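Local coordinates for putative exported protein (Bacteroides fragilis, PDB 4RAA) that is of unknown function but is probably an exported or lipid-modified protein built on a six-bladed beta-propeller fold, at residues Ser132-Asn145 with Pro185-Phe197. Numbering follows the deposited sequence.
Sequences SCCLQLEDGNLLWN and PSQMIYKVGTNVF
Leu135 meets Ile189 where two beta-hairpins of neighbouring sheets in the six-bladed beta-propeller pack face to face. The strand axes of 134-136 and 189-192 approach to 7.4 Å, with their N-to-C directions 28° apart. A type I turn, Leu137 to Gly140, closes one hairpin; a type II' turn, Val192 to Asn195, closes the other. No hydrogen bond joins the two hairpins, and the interface is mainly apolar. Leu135 lays CD1 over the backbone of the opposite strand, 3.6 Å from Tyr190 CA. With CG anti to the backbone N (chi1 179°), Leu143 extends toward the second hairpin, where CD2 touches Ile189 CG2 (3.6 Å) and Val196 CG1. Leu137 and Val196 cross at about a right angle through CD2 and CG2. Val161 and Phe159 of strand 157-162 extend this apolar layer. Cys133 SG lies beside both the CG1 and CD1 of Ile189 and near the amide of Gln187. That amide is held at both ends: NE2 donates to Ile189 O, and OE1 is hydrogen-bonded to Ser91 OG. Near Ser132, the selenium of Met188, a selenomethionine, lies 3.7 Å from Asn145 CB, the side chains crossing nearly perpendicularly. Asn145 OD1 accepts from Ser132 N at 3.0 Å, in the carbonyl plane, and from Cys133 N at 3.1 Å, above that plane.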
ATOM      1  N   SER A 132       1.713   1.699  16.492  1.00 34.77           N
ATOM      2  CA  SER A 132       3.195   1.782  16.609  1.00 34.20           C
ATOM      3  C   SER A 132       3.973   0.475  16.386  1.00 33.95           C
ATOM      4  O   SER A 132       5.154   0.508  16.056  1.00 34.28           O
ATOM      5  CB  SER A 132       3.581   2.319  17.999  1.00 33.34           C
ATOM      6  OG  SER A 132       3.255   1.406  19.038  1.00 32.03           O
ATOM      7  N   CYS A 133       3.308  -0.660  16.519  1.00 34.02           N
ATOM      8  CA  CYS A 133       3.984  -1.944  16.534  1.00 34.38           C
ATOM      9  C   CYS A 133       3.091  -3.039  15.936  1.00 33.39           C
ATOM     10  O   CYS A 133       1.877  -3.012  16.152  1.00 32.69           O
ATOM     11  CB  CYS A 133       4.377  -2.165  18.000  1.00 36.22           C
ATOM     12  SG  CYS A 133       4.161  -3.795  18.681  1.00 40.46           S
ATOM     13  N   CYS A 134       3.706  -3.962  15.175  1.00 32.23           N
ATOM     14  CA  CYS A 134       3.011  -5.052  14.465  1.00 31.60           C
ATOM     15  C   CYS A 134       3.834  -6.344  14.373  1.00 31.62           C
ATOM     16  O   CYS A 134       5.057  -6.301  14.435  1.00 31.28           O
ATOM     17  CB  CYS A 134       2.655  -4.583  13.039  1.00 31.90           C
ATOM     18  SG  CYS A 134       1.894  -5.796  11.916  1.00 31.47           S
ATOM     19  N   LEU A 135       3.144  -7.478  14.214  1.00 32.40           N
ATOM     20  CA  LEU A 135       3.773  -8.807  14.039  1.00 33.22           C
ATOM     21  C   LEU A 135       2.892  -9.766  13.236  1.00 35.41           C
ATOM     22  O   LEU A 135       1.659  -9.758  13.388  1.00 36.51           O
ATOM     23  CB  LEU A 135       4.120  -9.451  15.387  1.00 33.57           C
ATOM     24  CG  LEU A 135       5.495  -9.188  16.011  1.00 33.23           C
ATOM     25  CD1 LEU A 135       5.506  -9.787  17.408  1.00 33.49           C
ATOM     26  CD2 LEU A 135       6.637  -9.769  15.165  1.00 33.19           C
ATOM     27  N   GLN A 136       3.528 -10.600  12.409  1.00 36.53           N
ATOM     28  CA  GLN A 136       2.800 -11.559  11.579  1.00 37.45           C
ATOM     29  C   GLN A 136       2.495 -12.808  12.396  1.00 38.68           C
ATOM     30  O   GLN A 136       3.407 -13.419  12.946  1.00 40.13           O
ATOM     31  CB  GLN A 136       3.590 -11.934  10.315  1.00 38.25           C
ATOM     32  CG  GLN A 136       2.739 -12.693   9.301  1.00 40.60           C
ATOM     33  CD  GLN A 136       3.422 -12.953   7.969  1.00 41.42           C
ATOM     34  OE1 GLN A 136       4.597 -13.294   7.910  1.00 44.12           O
ATOM     35  NE2 GLN A 136       2.669 -12.828   6.895  1.00 41.13           N
ATOM     36  N   LEU A 137       1.215 -13.170  12.478  1.00 40.62           N
ATOM     37  CA  LEU A 137       0.759 -14.403  13.150  1.00 42.48           C
ATOM     38  C   LEU A 137       1.108 -15.578  12.237  1.00 44.11           C
ATOM     39  O   LEU A 137       1.141 -15.398  11.019  1.00 44.45           O
ATOM     40  CB  LEU A 137      -0.754 -14.374  13.379  1.00 43.05           C
ATOM     41  CG  LEU A 137      -1.287 -13.235  14.258  1.00 41.25           C
ATOM     42  CD1 LEU A 137      -2.808 -13.158  14.165  1.00 41.82           C
ATOM     43  CD2 LEU A 137      -0.813 -13.367  15.702  1.00 40.16           C
ATOM     44  N   GLU A 138       1.318 -16.770  12.809  1.00 46.14           N
ATOM     45  CA  GLU A 138       1.729 -17.962  12.025  1.00 48.87           C
ATOM     46  C   GLU A 138       0.835 -18.234  10.802  1.00 48.42           C
ATOM     47  O   GLU A 138       1.343 -18.625   9.743  1.00 49.47           O
ATOM     48  CB  GLU A 138       1.813 -19.232  12.883  1.00 53.22           C
ATOM     49  CG  GLU A 138       2.657 -20.334  12.225  1.00 58.68           C
ATOM     50  CD  GLU A 138       2.352 -21.754  12.692  1.00 63.41           C
ATOM     51  OE1 GLU A 138       1.579 -21.965  13.661  1.00 64.58           O
ATOM     52  OE2 GLU A 138       2.896 -22.685  12.055  1.00 64.24           O
ATOM     53  N   ASP A 139      -0.475 -18.011  10.942  1.00 45.61           N
ATOM     54  CA  ASP A 139      -1.402 -18.181   9.809  1.00 44.58           C
ATOM     55  C   ASP A 139      -1.231 -17.158   8.658  1.00 43.03           C
ATOM     56  O   ASP A 139      -1.772 -17.376   7.574  1.00 45.42           O
ATOM     57  CB  ASP A 139      -2.873 -18.286  10.266  1.00 45.28           C
ATOM     58  CG  ASP A 139      -3.403 -17.035  10.955  1.00 44.36           C
ATOM     59  OD1 ASP A 139      -2.819 -15.933  10.837  1.00 46.59           O
ATOM     60  OD2 ASP A 139      -4.447 -17.168  11.620  1.00 43.15           O
ATOM     61  N   GLY A 140      -0.513 -16.057   8.897  1.00 39.83           N
ATOM     62  CA  GLY A 140      -0.222 -15.041   7.869  1.00 38.43           C
ATOM     63  C   GLY A 140      -0.816 -13.669   8.123  1.00 36.58           C
ATOM     64  O   GLY A 140      -0.347 -12.678   7.555  1.00 35.14           O
ATOM     65  N   ASN A 141      -1.850 -13.609   8.963  1.00 36.03           N
ATOM     66  CA  ASN A 141      -2.499 -12.347   9.315  1.00 35.32           C
ATOM     67  C   ASN A 141      -1.588 -11.532  10.229  1.00 34.67           C
ATOM     68  O   ASN A 141      -0.656 -12.065  10.842  1.00 34.86           O
ATOM     69  CB  ASN A 141      -3.828 -12.594  10.024  1.00 35.71           C
ATOM     70  CG  ASN A 141      -4.816 -13.371   9.178  1.00 36.88           C
ATOM     71  OD1 ASN A 141      -4.868 -13.224   7.956  1.00 37.16           O
ATOM     72  ND2 ASN A 141      -5.612 -14.206   9.829  1.00 37.79           N
ATOM     73  N   LEU A 142      -1.906 -10.253  10.363  1.00 34.20           N
ATOM     74  CA  LEU A 142      -1.066  -9.298  11.077  1.00 33.06           C
ATOM     75  C   LEU A 142      -1.716  -8.852  12.379  1.00 32.75           C
ATOM     76  O   LEU A 142      -2.907  -8.548  12.383  1.00 33.36           O
ATOM     77  CB  LEU A 142      -0.841  -8.085  10.164  1.00 32.72           C
ATOM     78  CG  LEU A 142      -0.360  -8.401   8.733  1.00 33.26           C
ATOM     79  CD1 LEU A 142      -0.450  -7.166   7.846  1.00 33.75           C
ATOM     80  CD2 LEU A 142       1.046  -8.994   8.732  1.00 32.94           C
ATOM     81  N   LEU A 143      -0.943  -8.840  13.473  1.00 32.08           N
ATOM     82  CA  LEU A 143      -1.405  -8.332  14.776  1.00 31.40           C
ATOM     83  C   LEU A 143      -0.784  -6.961  14.954  1.00 30.22           C
ATOM     84  O   LEU A 143       0.436  -6.844  14.917  1.00 29.79           O
ATOM     85  CB  LEU A 143      -0.979  -9.231  15.941  1.00 31.34           C
ATOM     86  CG  LEU A 143      -1.384  -8.791  17.365  1.00 30.97           C
ATOM     87  CD1 LEU A 143      -2.899  -8.734  17.527  1.00 31.55           C
ATOM     88  CD2 LEU A 143      -0.784  -9.715  18.415  1.00 30.75           C
ATOM     89  N   TRP A 144      -1.631  -5.944  15.125  1.00 30.07           N
ATOM     90  CA  TRP A 144      -1.227  -4.553  15.366  1.00 29.52           C
ATOM     91  C   TRP A 144      -1.792  -4.112  16.716  1.00 30.03           C
ATOM     92  O   TRP A 144      -2.811  -4.659  17.165  1.00 30.51           O
ATOM     93  CB  TRP A 144      -1.857  -3.607  14.343  1.00 29.21           C
ATOM     94  CG  TRP A 144      -1.659  -3.898  12.913  1.00 29.02           C
ATOM     95  CD1 TRP A 144      -2.312  -4.841  12.163  1.00 29.73           C
ATOM     96  CD2 TRP A 144      -0.843  -3.162  12.011  1.00 28.46           C
ATOM     97  NE1 TRP A 144      -1.909  -4.766  10.855  1.00 29.83           N
ATOM     98  CE2 TRP A 144      -1.010  -3.742  10.730  1.00 28.93           C
ATOM     99  CE3 TRP A 144       0.032  -2.074  12.160  1.00 27.79           C
ATOM    100  CZ2 TRP A 144      -0.334  -3.276   9.605  1.00 28.81           C
ATOM    101  CZ3 TRP A 144       0.713  -1.606  11.043  1.00 27.74           C
ATOM    102  CH2 TRP A 144       0.521  -2.210   9.769  1.00 28.35           C
ATOM    103  N   ASN A 145      -1.157  -3.110  17.332  1.00 29.81           N
ATOM    104  CA  ASN A 145      -1.679  -2.512  18.558  1.00 30.79           C
ATOM    105  C   ASN A 145      -2.527  -1.311  18.134  1.00 33.21           C
ATOM    106  O   ASN A 145      -2.303  -0.758  17.059  1.00 33.14           O
ATOM    107  CB  ASN A 145      -0.561  -2.144  19.563  1.00 29.95           C
ATOM    108  CG  ASN A 145       0.209  -0.867  19.198  1.00 29.29           C
ATOM    109  OD1 ASN A 145       0.664  -0.687  18.068  1.00 29.16           O
ATOM    110  ND2 ASN A 145       0.390   0.002  20.176  1.00 29.20           N
ATOM    111  N   PRO A 185       5.567  -0.088  27.745  1.00 43.67           N
ATOM    112  CA  PRO A 185       6.594  -0.019  26.687  1.00 41.65           C
ATOM    113  C   PRO A 185       5.965   0.218  25.327  1.00 40.41           C
ATOM    114  O   PRO A 185       4.756   0.020  25.165  1.00 41.17           O
ATOM    115  CB  PRO A 185       7.235  -1.400  26.724  1.00 40.48           C
ATOM    116  CG  PRO A 185       6.134  -2.285  27.185  1.00 41.42           C
ATOM    117  CD  PRO A 185       5.344  -1.478  28.177  1.00 41.68           C
ATOM    118  N   SER A 186       6.782   0.647  24.370  1.00 40.94           N
ATOM    119  CA  SER A 186       6.317   0.918  22.997  1.00 41.28           C
ATOM    120  C   SER A 186       6.051  -0.375  22.217  1.00 39.02           C
ATOM    121  O   SER A 186       5.129  -0.423  21.409  1.00 40.47           O
ATOM    122  CB  SER A 186       7.319   1.794  22.251  1.00 40.44           C
ATOM    123  OG  SER A 186       8.578   1.167  22.233  1.00 39.50           O
ATOM    124  N   GLN A 187       6.881  -1.395  22.457  1.00 36.89           N
ATOM    125  CA  GLN A 187       6.753  -2.737  21.857  1.00 34.05           C
ATOM    126  C   GLN A 187       6.143  -3.653  22.949  1.00 31.30           C
ATOM    127  O   GLN A 187       6.823  -4.008  23.914  1.00 30.92           O
ATOM    128  CB  GLN A 187       8.149  -3.232  21.414  1.00 33.65           C
ATOM    129  CG  GLN A 187       8.214  -4.540  20.633  1.00 34.14           C
ATOM    130  CD  GLN A 187       7.806  -4.414  19.183  1.00 34.84           C
ATOM    131  OE1 GLN A 187       7.932  -3.348  18.576  1.00 33.13           O
ATOM    132  NE2 GLN A 187       7.336  -5.523  18.606  1.00 35.57           N
HETATM  133  N   MSE A 188       4.879  -4.043  22.782  1.00 29.21           N
HETATM  134  CA  MSE A 188       4.139  -4.896  23.761  1.00 28.42           C
HETATM  135  C   MSE A 188       3.523  -6.110  23.091  1.00 29.50           C
HETATM  136  O   MSE A 188       2.473  -6.622  23.504  1.00 29.28           O
HETATM  137  CB  MSE A 188       3.161  -4.043  24.592  1.00 27.39           C
HETATM  138  CG  MSE A 188       1.793  -3.660  23.989  1.00 26.62           C
HETATM  139 SE   MSE A 188       1.946  -2.781  22.240  0.75 24.13          SE
HETATM  140  CE  MSE A 188       2.321  -0.960  22.873  1.00 25.03           C
ATOM    141  N   ILE A 189       4.212  -6.584  22.054  1.00 30.79           N
ATOM    142  CA  ILE A 189       3.836  -7.755  21.279  1.00 32.21           C
ATOM    143  C   ILE A 189       5.146  -8.467  20.953  1.00 33.51           C
ATOM    144  O   ILE A 189       6.124  -7.797  20.555  1.00 36.32           O
ATOM    145  CB  ILE A 189       3.159  -7.388  19.942  1.00 33.20           C
ATOM    146  CG1 ILE A 189       2.125  -6.270  20.107  1.00 34.76           C
ATOM    147  CG2 ILE A 189       2.489  -8.617  19.337  1.00 34.59           C
ATOM    148  CD1 ILE A 189       1.459  -5.876  18.804  1.00 36.52           C
ATOM    149  N   TYR A 190       5.170  -9.794  21.123  1.00 33.82           N
ATOM    150  CA  TYR A 190       6.361 -10.606  20.822  1.00 33.71           C
ATOM    151  C   TYR A 190       6.032 -12.050  20.432  1.00 35.98           C
ATOM    152  O   TYR A 190       4.889 -12.519  20.599  1.00 34.41           O
ATOM    153  CB  TYR A 190       7.362 -10.570  21.995  1.00 33.52           C
ATOM    154  CG  TYR A 190       6.885 -11.173  23.304  1.00 32.84           C
ATOM    155  CD1 TYR A 190       6.900 -12.557  23.498  1.00 32.89           C
ATOM    156  CD2 TYR A 190       6.465 -10.361  24.378  1.00 32.39           C
ATOM    157  CE1 TYR A 190       6.478 -13.130  24.688  1.00 33.12           C
ATOM    158  CE2 TYR A 190       6.044 -10.930  25.587  1.00 32.27           C
ATOM    159  CZ  TYR A 190       6.059 -12.322  25.730  1.00 33.04           C
ATOM    160  OH  TYR A 190       5.660 -12.944  26.884  1.00 33.14           O
ATOM    161  N   LYS A 191       7.062 -12.733  19.920  1.00 38.42           N
ATOM    162  CA  LYS A 191       6.989 -14.130  19.512  1.00 39.68           C
ATOM    163  C   LYS A 191       7.836 -15.049  20.404  1.00 41.00           C
ATOM    164  O   LYS A 191       8.822 -14.613  21.021  1.00 40.68           O
ATOM    165  CB  LYS A 191       7.421 -14.313  18.045  1.00 42.87           C
ATOM    166  CG  LYS A 191       6.388 -13.873  17.007  1.00 47.07           C
ATOM    167  CD  LYS A 191       6.636 -14.457  15.608  1.00 49.68           C
ATOM    168  CE  LYS A 191       7.923 -13.946  14.967  1.00 53.36           C
ATOM    169  NZ  LYS A 191       8.103 -14.474  13.587  1.00 55.79           N
ATOM    170  N   VAL A 192       7.380 -16.302  20.500  1.00 42.21           N
ATOM    171  CA  VAL A 192       8.076 -17.410  21.168  1.00 43.33           C
ATOM    172  C   VAL A 192       7.728 -18.586  20.260  1.00 43.63           C
ATOM    173  O   VAL A 192       6.608 -19.127  20.321  1.00 42.84           O
ATOM    174  CB  VAL A 192       7.625 -17.653  22.627  1.00 45.76           C
ATOM    175  CG1 VAL A 192       8.317 -18.884  23.211  1.00 46.11           C
ATOM    176  CG2 VAL A 192       7.901 -16.419  23.489  1.00 46.96           C
ATOM    177  N   GLY A 193       8.678 -18.933  19.388  1.00 43.15           N
ATOM    178  CA  GLY A 193       8.459 -19.925  18.350  1.00 42.17           C
ATOM    179  C   GLY A 193       7.538 -19.241  17.355  1.00 40.20           C
ATOM    180  O   GLY A 193       7.771 -18.075  16.984  1.00 38.15           O
ATOM    181  N   THR A 194       6.467 -19.943  16.993  1.00 39.99           N
ATOM    182  CA  THR A 194       5.440 -19.457  16.052  1.00 39.49           C
ATOM    183  C   THR A 194       4.332 -18.598  16.706  1.00 37.61           C
ATOM    184  O   THR A 194       3.722 -17.754  16.037  1.00 36.54           O
ATOM    185  CB  THR A 194       4.777 -20.655  15.320  1.00 41.60           C
ATOM    186  OG1 THR A 194       4.173 -21.550  16.270  1.00 41.50           O
ATOM    187  CG2 THR A 194       5.824 -21.428  14.498  1.00 42.67           C
ATOM    188  N   ASN A 195       4.073 -18.828  17.998  1.00 37.00           N
ATOM    189  CA  ASN A 195       3.029 -18.113  18.744  1.00 36.15           C
ATOM    190  C   ASN A 195       3.378 -16.658  19.049  1.00 35.11           C
ATOM    191  O   ASN A 195       4.527 -16.331  19.375  1.00 33.22           O
ATOM    192  CB  ASN A 195       2.696 -18.829  20.059  1.00 36.76           C
ATOM    193  CG  ASN A 195       2.012 -20.160  19.842  1.00 39.16           C
ATOM    194  OD1 ASN A 195       2.515 -21.194  20.271  1.00 41.15           O
ATOM    195  ND2 ASN A 195       0.866 -20.151  19.149  1.00 39.69           N
ATOM    196  N   VAL A 196       2.352 -15.814  18.957  1.00 34.96           N
ATOM    197  CA  VAL A 196       2.448 -14.388  19.192  1.00 33.34           C
ATOM    198  C   VAL A 196       1.735 -14.092  20.511  1.00 32.23           C
ATOM    199  O   VAL A 196       0.627 -14.556  20.745  1.00 31.93           O
ATOM    200  CB  VAL A 196       1.814 -13.592  18.037  1.00 33.67           C
ATOM    201  CG1 VAL A 196       2.157 -12.108  18.158  1.00 32.97           C
ATOM    202  CG2 VAL A 196       2.308 -14.136  16.699  1.00 34.92           C
ATOM    203  N   PHE A 197       2.394 -13.315  21.362  1.00 31.82           N
ATOM    204  CA  PHE A 197       1.873 -12.947  22.672  1.00 31.26           C
ATOM    205  C   PHE A 197       1.748 -11.439  22.773  1.00 30.23           C
ATOM    206  O   PHE A 197       2.425 -10.715  22.047  1.00 29.64           O
ATOM    207  CB  PHE A 197       2.789 -13.495  23.757  1.00 31.70           C
ATOM    208  CG  PHE A 197       2.887 -14.988  23.749  1.00 32.38           C
ATOM    209  CD1 PHE A 197       3.743 -15.636  22.859  1.00 32.72           C
ATOM    210  CD2 PHE A 197       2.114 -15.756  24.616  1.00 33.39           C
ATOM    211  CE1 PHE A 197       3.825 -17.024  22.832  1.00 33.81           C
ATOM    212  CE2 PHE A 197       2.192 -17.147  24.595  1.00 34.76           C
ATOM    213  CZ  PHE A 197       3.050 -17.782  23.703  1.00 34.84           C
TER